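Long-range contacts in Fc fragment of IgE receptor II (Bos taurus, PDB 6PWS), which binds mannose-type sugars at a calcium site, as the C-type carbohydrate-recognition domain of the cow IgE receptor CD23: residues Q17-Y22 and D129-C134; Y35-L40 and H124-D129. All coordinates share one frame; numbering follows the deposited sequence.

Contact 1. Residues Q17-Y22 and D129-C134; sequences QKKCYY and DRLATC
Asp129 OD2 is gripped twice: Lys19 NZ reaches it across the contact in a 2.7 Å salt bridge, and the backbone N-H of Ser46 also donates to it. The contact pairs the first long strand with the last one, antiparallel, as C-type lectin domains do when they bring their chain ends together. The ammonium comes down from above the carboxylate plane, and a bend at chi3 (62°) carries Lys19 CE to 3.2 Å from Asp129 OD2. Glu52 adds a second salt bridge to the same NZ and a hydrogen bond to Tyr21 OH, a cluster in which the negative charges would favour a protonated lysine. Lysine suits this partly exposed place because its long flexible chain passes Arg130 O and lets the charge reach two acids, Asp129 and Glu52.

Cys20 and Arg130 form the hydrogen-bonded pair of the two strands: Cys20 N gives a nearly straight 2.8 Å bond to Arg130 O, and Arg130 N returns a more bent one of 3.0 Å to Cys20 O. Their side chains share one face of the sheet, Cys20 bound through SG to Cys9; Tyr21 and Asp129 share the other, where Tyr21 packs on Phe55 and Leu56 of helix 50-59. Small Ala132 turns toward the partner strand, its CB 3.8 Å from Cys20 SG. Beyond the strand end, Lys18 O accepts Ala132 N at 2.9 Å from above its carbonyl plane, and one water donates to both Lys18 O and Ala132 O, the latter at 2.6 Å.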
loop_
_atom_site.group_PDB
_atom_site.type_symbol
_atom_site.label_atom_id
_atom_site.label_comp_id
_atom_site.label_asym_id
_atom_site.label_seq_id
_atom_site.Cartn_x
_atom_site.Cartn_y
_atom_site.Cartn_z
ATOM N N GLN A 17 7.419 -9.387 -11.074
ATOM C CA GLN A 17 6.945 -8.739 -12.300
ATOM C C GLN A 17 7.363 -7.278 -12.432
ATOM O O GLN A 17 6.528 -6.363 -12.404
ATOM C CB GLN A 17 5.430 -8.910 -12.452
ATOM C CG GLN A 17 5.029 -10.365 -12.620
ATOM C CD GLN A 17 3.572 -10.552 -12.984
ATOM O OE1 GLN A 17 2.797 -9.592 -13.046
ATOM N NE2 GLN A 17 3.189 -11.799 -13.231
ATOM N N LYS A 18 8.663 -7.067 -12.614
ATOM C CA LYS A 18 9.276 -5.788 -12.959
ATOM C C LYS A 18 9.400 -4.854 -11.765
ATOM O O LYS A 18 9.909 -3.736 -11.933
ATOM C CB LYS A 18 8.540 -5.040 -14.080
ATOM C CG LYS A 18 8.178 -5.906 -15.248
ATOM C CD LYS A 18 7.057 -5.264 -16.013
ATOM C CE LYS A 18 6.996 -5.791 -17.413
ATOM N NZ LYS A 18 6.437 -7.159 -17.552
ATOM N N LYS A 19 8.946 -5.257 -10.583
ATOM C CA LYS A 19 8.976 -4.402 -9.412
ATOM C C LYS A 19 9.615 -5.143 -8.248
ATOM O O LYS A 19 9.777 -6.367 -8.262
ATOM C CB LYS A 19 7.561 -3.901 -9.059
ATOM C CG LYS A 19 7.027 -2.889 -10.075
ATOM C CD LYS A 19 5.571 -2.492 -9.826
ATOM C CE LYS A 19 5.378 -1.816 -8.475
ATOM N NZ LYS A 19 3.983 -1.310 -8.312
ATOM N N CYS A 20 9.978 -4.360 -7.239
ATOM C CA CYS A 20 10.542 -4.838 -5.990
ATOM C C CYS A 20 9.661 -4.349 -4.856
ATOM O O CYS A 20 9.178 -3.211 -4.894
ATOM C CB CYS A 20 11.941 -4.258 -5.798
ATOM S SG CYS A 20 13.087 -4.687 -7.125
ATOM N N TYR A 21 9.506 -5.189 -3.832
ATOM C CA TYR A 21 8.570 -4.930 -2.746
ATOM C C TYR A 21 9.259 -5.089 -1.402
ATOM O O TYR A 21 10.069 -6.007 -1.203
ATOM C CB TYR A 21 7.352 -5.867 -2.852
ATOM C CG TYR A 21 6.615 -5.713 -4.166
ATOM C CD1 TYR A 21 7.035 -6.385 -5.301
ATOM C CD2 TYR A 21 5.509 -4.879 -4.274
ATOM C CE1 TYR A 21 6.375 -6.232 -6.516
ATOM C CE2 TYR A 21 4.831 -4.728 -5.483
ATOM C CZ TYR A 21 5.269 -5.411 -6.598
ATOM O OH TYR A 21 4.626 -5.314 -7.815
ATOM N N TYR A 22 8.899 -4.208 -0.475
ATOM C CA TYR A 22 9.442 -4.208 0.877
ATOM C C TYR A 22 8.286 -4.411 1.844
ATOM O O TYR A 22 7.345 -3.608 1.868
ATOM C CB TYR A 22 10.130 -2.880 1.182
ATOM C CG TYR A 22 10.963 -2.933 2.439
ATOM C CD1 TYR A 22 10.455 -2.552 3.674
ATOM C CD2 TYR A 22 12.266 -3.391 2.387
ATOM C CE1 TYR A 22 11.242 -2.620 4.818
ATOM C CE2 TYR A 22 13.057 -3.449 3.509
ATOM C CZ TYR A 22 12.547 -3.068 4.717
ATOM O OH TYR A 22 13.363 -3.153 5.825
ATOM N N ASP A 129 7.139 -0.174 -2.677
ATOM C CA ASP A 129 7.615 -0.696 -3.949
ATOM C C ASP A 129 8.643 0.235 -4.580
ATOM O O ASP A 129 8.856 1.382 -4.159
ATOM C CB ASP A 129 6.476 -1.092 -4.919
ATOM C CG ASP A 129 5.669 0.082 -5.473
ATOM O OD1 ASP A 129 6.188 1.207 -5.525
ATOM O OD2 ASP A 129 4.500 -0.166 -5.872
ATOM N N ARG A 130 9.310 -0.339 -5.581
ATOM C CA ARG A 130 10.294 0.285 -6.440
ATOM C C ARG A 130 10.260 -0.471 -7.759
ATOM O O ARG A 130 9.820 -1.624 -7.824
ATOM C CB ARG A 130 11.719 0.090 -5.915
ATOM C CG ARG A 130 12.168 1.065 -4.868
ATOM C CD ARG A 130 13.528 0.668 -4.287
ATOM N NE ARG A 130 14.587 0.496 -5.285
ATOM C CZ ARG A 130 15.413 1.455 -5.710
ATOM N NH1 ARG A 130 15.310 2.696 -5.248
ATOM N NH2 ARG A 130 16.352 1.171 -6.608
ATOM N N LEU A 131 10.752 0.158 -8.817
ATOM C CA LEU A 131 10.980 -0.574 -10.052
ATOM C C LEU A 131 12.229 -1.436 -9.909
ATOM O O LEU A 131 13.215 -1.035 -9.288
ATOM C CB LEU A 131 11.174 0.386 -11.221
ATOM C CG LEU A 131 10.027 1.370 -11.442
ATOM C CD1 LEU A 131 10.329 2.261 -12.640
ATOM C CD2 LEU A 131 8.702 0.649 -11.615
ATOM N N ALA A 132 12.185 -2.633 -10.477
ATOM C CA ALA A 132 13.372 -3.472 -10.484
ATOM C C ALA A 132 14.418 -2.867 -11.417
ATOM O O ALA A 132 14.093 -2.200 -12.404
ATOM C CB ALA A 132 13.013 -4.880 -10.939
ATOM N N THR A 133 15.684 -3.086 -11.078
ATOM C CA THR A 133 16.814 -2.609 -11.860
ATOM C C THR A 133 17.467 -3.795 -12.563
ATOM O O THR A 133 17.035 -4.946 -12.429
ATOM C CB THR A 133 17.802 -1.858 -10.964
ATOM O OG1 THR A 133 18.267 -2.728 -9.924
ATOM C CG2 THR A 133 17.138 -0.637 -10.340
ATOM N N CYS A 134 18.525 -3.514 -13.314
ATOM C CA CYS A 134 19.119 -4.537 -14.167
ATOM C C CYS A 134 20.384 -5.148 -13.571
ATOM O O CYS A 134 21.043 -4.570 -12.705
ATOM C CB CYS A 134 19.399 -3.957 -15.554
ATOM S SG CYS A 134 17.951 -3.133 -16.270
ATOM O OXT CYS A 134 20.767 -6.258 -13.944
HETATM O O HOH W 1 11.940 -2.708 -13.800
#

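Contact 2. Residues Y35-L40 and H124-D129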
loop_
_atom_site.group_PDB
_atom_site.type_symbol
_atom_site.label_atom_id
_atom_site.label_comp_id
_atom_site.label_asym_id
_atom_site.label_seq_id
_atom_site.Cartn_x
_atom_site.Cartn_y
_atom_site.Cartn_z
ATOM N N TYR A 35 7.141 8.030 4.781
ATOM C CA TYR A 35 8.538 8.424 4.907
ATOM C C TYR A 35 9.446 7.241 5.196
ATOM O O TYR A 35 10.618 7.268 4.810
ATOM C CB TYR A 35 8.675 9.550 5.935
ATOM C CG TYR A 35 8.155 10.852 5.363
ATOM C CD1 TYR A 35 8.801 11.470 4.294
ATOM C CD2 TYR A 35 7.001 11.442 5.847
ATOM C CE1 TYR A 35 8.319 12.646 3.741
ATOM C CE2 TYR A 35 6.512 12.614 5.299
ATOM C CZ TYR A 35 7.168 13.209 4.245
ATOM O OH TYR A 35 6.674 14.378 3.708
ATOM N N ALA A 36 8.937 6.191 5.841
ATOM C CA ALA A 36 9.748 4.993 6.034
ATOM C C ALA A 36 10.094 4.362 4.694
ATOM O O ALA A 36 11.230 3.924 4.473
ATOM C CB ALA A 36 9.012 3.995 6.932
ATOM N N CYS A 37 9.127 4.316 3.772
ATOM C CA CYS A 37 9.420 3.808 2.438
ATOM C C CYS A 37 10.420 4.702 1.710
ATOM O O CYS A 37 11.351 4.204 1.069
ATOM C CB CYS A 37 8.143 3.662 1.612
ATOM S SG CYS A 37 7.044 2.323 2.160
ATOM N N GLU A 38 10.251 6.025 1.808
ATOM C CA GLU A 38 11.191 6.934 1.148
ATOM C C GLU A 38 12.596 6.811 1.722
ATOM O O GLU A 38 13.576 6.965 0.988
ATOM C CB GLU A 38 10.698 8.378 1.233
ATOM C CG GLU A 38 9.469 8.618 0.380
ATOM C CD GLU A 38 8.968 10.042 0.446
ATOM O OE1 GLU A 38 9.642 10.891 1.066
ATOM O OE2 GLU A 38 7.896 10.325 -0.133
ATOM N N ASN A 39 12.719 6.546 3.023
ATOM C CA ASN A 39 14.037 6.356 3.624
ATOM C C ASN A 39 14.759 5.161 3.026
ATOM O O ASN A 39 15.998 5.126 3.005
ATOM C CB ASN A 39 13.867 6.174 5.130
ATOM C CG ASN A 39 15.162 5.909 5.825
ATOM O OD1 ASN A 39 16.035 6.774 5.875
ATOM N ND2 ASN A 39 15.300 4.710 6.387
ATOM N N LEU A 40 13.997 4.177 2.550
ATOM C CA LEU A 40 14.503 2.998 1.863
ATOM C C LEU A 40 14.513 3.177 0.351
ATOM O O LEU A 40 14.721 2.201 -0.378
ATOM C CB LEU A 40 13.683 1.767 2.257
ATOM C CG LEU A 40 13.613 1.493 3.763
ATOM C CD1 LEU A 40 12.608 0.394 4.067
ATOM C CD2 LEU A 40 14.987 1.136 4.303
ATOM N N HIS A 124 0.811 -2.263 12.030
ATOM C CA HIS A 124 2.056 -2.991 12.246
ATOM C C HIS A 124 2.757 -3.379 10.964
ATOM O O HIS A 124 3.890 -3.873 11.018
ATOM C CB HIS A 124 1.776 -4.267 13.045
ATOM C CG HIS A 124 1.177 -3.986 14.369
ATOM N ND1 HIS A 124 1.933 -3.587 15.448
ATOM C CD2 HIS A 124 -0.113 -3.950 14.770
ATOM C CE1 HIS A 124 1.133 -3.356 16.474
ATOM N NE2 HIS A 124 -0.113 -3.565 16.087
ATOM N N GLY A 125 2.101 -3.197 9.822
ATOM C CA GLY A 125 2.699 -3.488 8.544
ATOM C C GLY A 125 2.511 -2.336 7.576
ATOM O O GLY A 125 1.614 -1.504 7.713
ATOM N N TRP A 126 3.370 -2.331 6.566
ATOM C CA TRP A 126 3.330 -1.313 5.520
ATOM C C TRP A 126 4.151 -1.888 4.374
ATOM O O TRP A 126 5.106 -2.632 4.625
ATOM C CB TRP A 126 3.836 0.066 6.029
ATOM C CG TRP A 126 4.950 -0.024 7.067
ATOM C CD1 TRP A 126 4.802 -0.235 8.419
ATOM C CD2 TRP A 126 6.363 0.049 6.828
ATOM N NE1 TRP A 126 6.033 -0.323 9.018
ATOM C CE2 TRP A 126 7.002 -0.136 8.067
ATOM C CE3 TRP A 126 7.148 0.267 5.685
ATOM C CZ2 TRP A 126 8.382 -0.125 8.196
ATOM C CZ3 TRP A 126 8.518 0.278 5.818
ATOM C CH2 TRP A 126 9.121 0.089 7.062
ATOM N N VAL A 127 3.747 -1.623 3.135
ATOM C CA VAL A 127 4.398 -2.228 1.979
ATOM C C VAL A 127 4.887 -1.119 1.062
ATOM O O VAL A 127 4.117 -0.217 0.721
ATOM C CB VAL A 127 3.452 -3.181 1.220
ATOM C CG1 VAL A 127 4.182 -3.840 0.067
ATOM C CG2 VAL A 127 2.853 -4.225 2.168
ATOM N N CYS A 128 6.158 -1.201 0.657
ATOM C CA CYS A 128 6.752 -0.273 -0.287
ATOM C C CYS A 128 7.013 -0.971 -1.615
ATOM O O CYS A 128 7.178 -2.198 -1.670
ATOM C CB CYS A 128 8.112 0.260 0.197
ATOM S SG CYS A 128 8.249 0.671 1.950
ATOM N N ASP A 129 7.139 -0.174 -2.677
ATOM C CA ASP A 129 7.615 -0.696 -3.949
ATOM C C ASP A 129 8.643 0.235 -4.580
ATOM O O ASP A 129 8.856 1.382 -4.159
ATOM C CB ASP A 129 6.476 -1.092 -4.919
ATOM C CG ASP A 129 5.669 0.082 -5.473
ATOM O OD1 ASP A 129 6.188 1.207 -5.525
ATOM O OD2 ASP A 129 4.500 -0.166 -5.872
#
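Cys37 and Cys128 each set SG anti to their own carbonyl carbon (chi1 of Cys37 -70°), which sends the two sulfurs toward each other; they join at 2.1 Å in a disulfide whose S-S torsion is -82°, near the relaxed right angle. This is the disulfide that in C-type lectin domains ties the first helix to the last strand, here helix 30-39 to strand 123-131. Two residues earlier on the strand, Trp126 holds CG between its backbone N and carbonyl carbon with chi1 at 34°, away from the usual staggered value, and its indole faces the helix.

Ala36 CB sits over one face of the six-membered ring, toward the rim, at 3.9 Å from Trp126 CH2: a CH-pi contact that suits a methyl, small enough to let the helix come close to a broad aromatic. Cys37 SG approaches obliquely, 4.1 Å from Trp126 CE3, a sulfur-aromatic contact, while Cys128 SG lies in the ring plane at the edge. Leu40 CD1 meets the edge too, near Trp126 CZ3. The indole has one polar atom, NE1, and Gly26 O accepts its hydrogen, so the large ring can be buried at little polar cost.

Between these two segments the joining is wholly by apolar packing and one covalent bond; as long as the two cysteines stay oxidised to the disulfide, the chain is covalently tied at Cys37 and Cys128.

How the contacts relate
Strand 123-131 runs through both contacts; Asp129 lies in both ranges but works only in contact 1. One contact pairs this last strand with strand 19-25, the other ties it to the first helix, and their centres are about 14 Å apart. Tyr22 bridges them: its N is probably hydrogen-bonded to Cys128 O at 2.9 Å, continuing the strand pairing, and its ring packs on Leu40, just past the helix, with Tyr22 CE1 3.4 Å from Leu40 CD1. The sugar pocket and its calcium are lined by Glu95, Asn97, Glu103, Asn115 and Asp116, none of which belongs to either contact; the second calcium site (Asp71, Glu75, Asp98, Glu103, Asn104) likewise draws on neither.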